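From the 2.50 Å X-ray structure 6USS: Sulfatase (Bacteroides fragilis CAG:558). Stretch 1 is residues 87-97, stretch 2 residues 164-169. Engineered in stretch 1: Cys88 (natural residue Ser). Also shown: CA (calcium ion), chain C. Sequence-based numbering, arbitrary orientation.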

# COMPACT_ATOMS: atom_id res chain seq x y z
N ILE A 87 19.83 -16.76 9.79
CA ILE A 87 19.60 -16.55 8.36
C ILE A 87 18.50 -15.51 8.20
O ILE A 87 17.56 -15.46 9.00
CB ILE A 87 19.24 -17.89 7.67
CG1 ILE A 87 20.48 -18.77 7.55
CG2 ILE A 87 18.59 -17.69 6.32
CD1 ILE A 87 21.57 -18.16 6.70
N CYS A 88 18.61 -14.70 7.13
CA CYS A 88 17.73 -13.54 6.94
C CYS A 88 16.25 -13.89 7.03
O CYS A 88 15.47 -13.19 7.69
CB CYS A 88 17.99 -12.88 5.58
SG CYS A 88 19.72 -12.55 5.17
N SER A 89 15.82 -14.96 6.36
CA SER A 89 14.39 -15.18 6.19
C SER A 89 13.69 -15.53 7.50
O SER A 89 12.67 -14.90 7.82
CB SER A 89 14.15 -16.22 5.10
OG SER A 89 14.32 -15.65 3.81
N PRO A 90 14.16 -16.51 8.30
CA PRO A 90 13.46 -16.76 9.58
C PRO A 90 13.44 -15.55 10.49
O PRO A 90 12.44 -15.32 11.18
CB PRO A 90 14.23 -17.94 10.19
CG PRO A 90 15.54 -17.93 9.51
CD PRO A 90 15.23 -17.50 8.10
N THR A 91 14.52 -14.77 10.52
CA THR A 91 14.56 -13.61 11.40
C THR A 91 13.54 -12.56 10.97
O THR A 91 12.74 -12.07 11.78
CB THR A 91 15.96 -13.01 11.44
OG1 THR A 91 16.84 -13.94 12.07
CG2 THR A 91 15.97 -11.70 12.21
N ARG A 92 13.52 -12.21 9.68
CA ARG A 92 12.66 -11.13 9.23
C ARG A 92 11.19 -11.51 9.33
O ARG A 92 10.36 -10.68 9.74
CB ARG A 92 13.06 -10.69 7.82
CG ARG A 92 14.28 -9.74 7.82
CD ARG A 92 15.13 -9.83 6.56
NE ARG A 92 16.51 -9.39 6.79
CZ ARG A 92 16.90 -8.12 6.84
NH1 ARG A 92 16.00 -7.14 6.68
NH2 ARG A 92 18.18 -7.82 7.05
N CYS A 93 10.84 -12.76 8.98
CA CYS A 93 9.46 -13.22 9.10
C CYS A 93 9.00 -13.30 10.56
O CYS A 93 7.83 -13.03 10.86
CB CYS A 93 9.32 -14.59 8.43
SG CYS A 93 9.45 -14.51 6.65
N SER A 94 9.90 -13.65 11.48
CA SER A 94 9.56 -13.62 12.89
C SER A 94 9.28 -12.19 13.36
O SER A 94 8.36 -11.96 14.16
CB SER A 94 10.68 -14.25 13.71
OG SER A 94 10.71 -15.67 13.51
N LEU A 95 10.08 -11.23 12.90
CA LEU A 95 9.87 -9.83 13.24
C LEU A 95 8.49 -9.36 12.80
O LEU A 95 7.74 -8.76 13.58
CB LEU A 95 10.93 -8.96 12.57
CG LEU A 95 10.55 -7.47 12.48
CD1 LEU A 95 10.73 -6.79 13.82
CD2 LEU A 95 11.36 -6.78 11.40
N ILE A 96 8.14 -9.64 11.54
CA ILE A 96 6.92 -9.13 10.94
C ILE A 96 5.67 -9.88 11.41
O ILE A 96 4.56 -9.34 11.33
CB ILE A 96 7.09 -9.15 9.41
CG1 ILE A 96 6.36 -7.96 8.77
CG2 ILE A 96 6.62 -10.47 8.83
CD1 ILE A 96 7.00 -6.61 9.08
N THR A 97 5.83 -11.11 11.93
CA THR A 97 4.69 -11.91 12.35
C THR A 97 4.66 -12.19 13.84
O THR A 97 3.68 -12.77 14.31
CB THR A 97 4.68 -13.27 11.63
OG1 THR A 97 5.79 -14.07 12.07
CG2 THR A 97 4.72 -13.12 10.10
N GLY A 164 14.31 -0.28 1.88
CA GLY A 164 15.38 -1.26 1.80
C GLY A 164 14.97 -2.71 1.61
O GLY A 164 14.03 -3.02 0.86
N LYS A 165 15.68 -3.62 2.29
CA LYS A 165 15.47 -5.05 2.13
C LYS A 165 14.19 -5.49 2.83
O LYS A 165 14.05 -5.35 4.05
CB LYS A 165 16.66 -5.82 2.69
CG LYS A 165 16.37 -7.26 3.04
CD LYS A 165 17.66 -8.07 2.99
CE LYS A 165 17.46 -9.44 3.63
NZ LYS A 165 18.77 -10.13 3.78
N ALA A 166 13.24 -6.04 2.06
CA ALA A 166 12.00 -6.57 2.65
C ALA A 166 12.16 -8.07 2.87
O ALA A 166 12.25 -8.53 4.01
CB ALA A 166 10.81 -6.23 1.75
N HIS A 167 12.20 -8.84 1.79
CA HIS A 167 12.53 -10.26 1.86
C HIS A 167 11.54 -11.01 2.76
O HIS A 167 11.92 -11.81 3.62
CB HIS A 167 13.98 -10.40 2.35
CG HIS A 167 14.58 -11.75 2.11
ND1 HIS A 167 15.65 -12.24 2.85
CD2 HIS A 167 14.28 -12.72 1.22
CE1 HIS A 167 15.97 -13.45 2.42
NE2 HIS A 167 15.16 -13.76 1.43
N PHE A 168 10.25 -10.74 2.57
CA PHE A 168 9.18 -11.34 3.37
C PHE A 168 8.46 -12.48 2.66
O PHE A 168 7.90 -13.36 3.32
CB PHE A 168 8.11 -10.31 3.75
CG PHE A 168 8.58 -9.22 4.67
CD1 PHE A 168 9.21 -9.52 5.88
CD2 PHE A 168 8.38 -7.88 4.33
CE1 PHE A 168 9.65 -8.49 6.73
CE2 PHE A 168 8.80 -6.85 5.19
CZ PHE A 168 9.44 -7.15 6.38
N GLY A 169 8.42 -12.44 1.32
CA GLY A 169 7.73 -13.46 0.56
C GLY A 169 8.48 -13.76 -0.72
O GLY A 169 9.25 -12.93 -1.22
CA CA C . 20.69 -11.46 6.71
O HOH W 1 11.80 -14.58 3.77
O HOH W 2 13.41 -6.94 6.04

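The most unusual feature of this contact is the pairing of two like-charged side chains, Arg92 and Lys165, in a buried setting. Arg92 NE lies 3.8 Å from Lys165 NZ, and Lys165 CE sits over one face of the Arg92 guanidinium, 3.3 Å from Arg92 NE. The lysine is almost fully extended, with all four chi angles in t, and so its aliphatic chain runs past the guanidinium. Both residues also find polar partners elsewhere in the structure.

No clear direct hydrogen bond joins the stretches; two waters supply the polar links instead. One accepts from Arg92 NH1 at 2.7 Å and donates to Lys165 O at 2.6 Å and to Ala166 O at 2.8 Å, tying the arginine to two successive carbonyls. The CA-to-CB bond of Ala166 points away from the helix, and its contribution comes through this backbone oxygen. The other water lies 2.7 Å from Ser89 OG, to which it is hydrogen-bonded, and donates to His167 O at 2.8 Å.

Stretch 1 is helical from Cys88 to Thr97, with Ile87 at the N-cap position, whereas the segment from Lys165 to Gly169 is irregular. Near the start of the helix, the CA-to-CB bond of Ser89 points sideways, and its short side chain places OG over one face of the His167 ring, 3.1 Å from His167 CE1. Cys88 CB approaches the edge of the same ring, 3.7 Å from His167 ND1. Cys88, an engineered replacement for the natural Ser, has its SG 2.1 Å from the calcium ion, whose other ligands come from elsewhere in the structure.

Further along the helix, Phe168 packs against Arg92, Cys93 and Ile96, and the apolar part of the contact is with Ile96. With 97 Å² covered, Phe168 has the largest share of any residue. Its CA-to-CB bond points sideways, but with chi1 in m the end of the side chain comes nearer the helix. Ile96 CG1 lies over one face of the ring, 4.2 Å from the centroid of the Phe168 ring and 23° off the normal, in a CH-pi contact, while Ile96 CD1 packs 3.7 Å from Phe168 CZ. The branched aliphatic side chain thus suits a place against a flat aromatic surface. Arg92 O meets the ring edge, 3.8 Å from Phe168 CE1; this oxygen also accepts the helical hydrogen bond from Ile96 N at 3.0 Å. Cys93 SG, 3.8 Å from Phe168 O, adds a compact side chain where the backbones approach closely. Together the two stretches bury 452 Å².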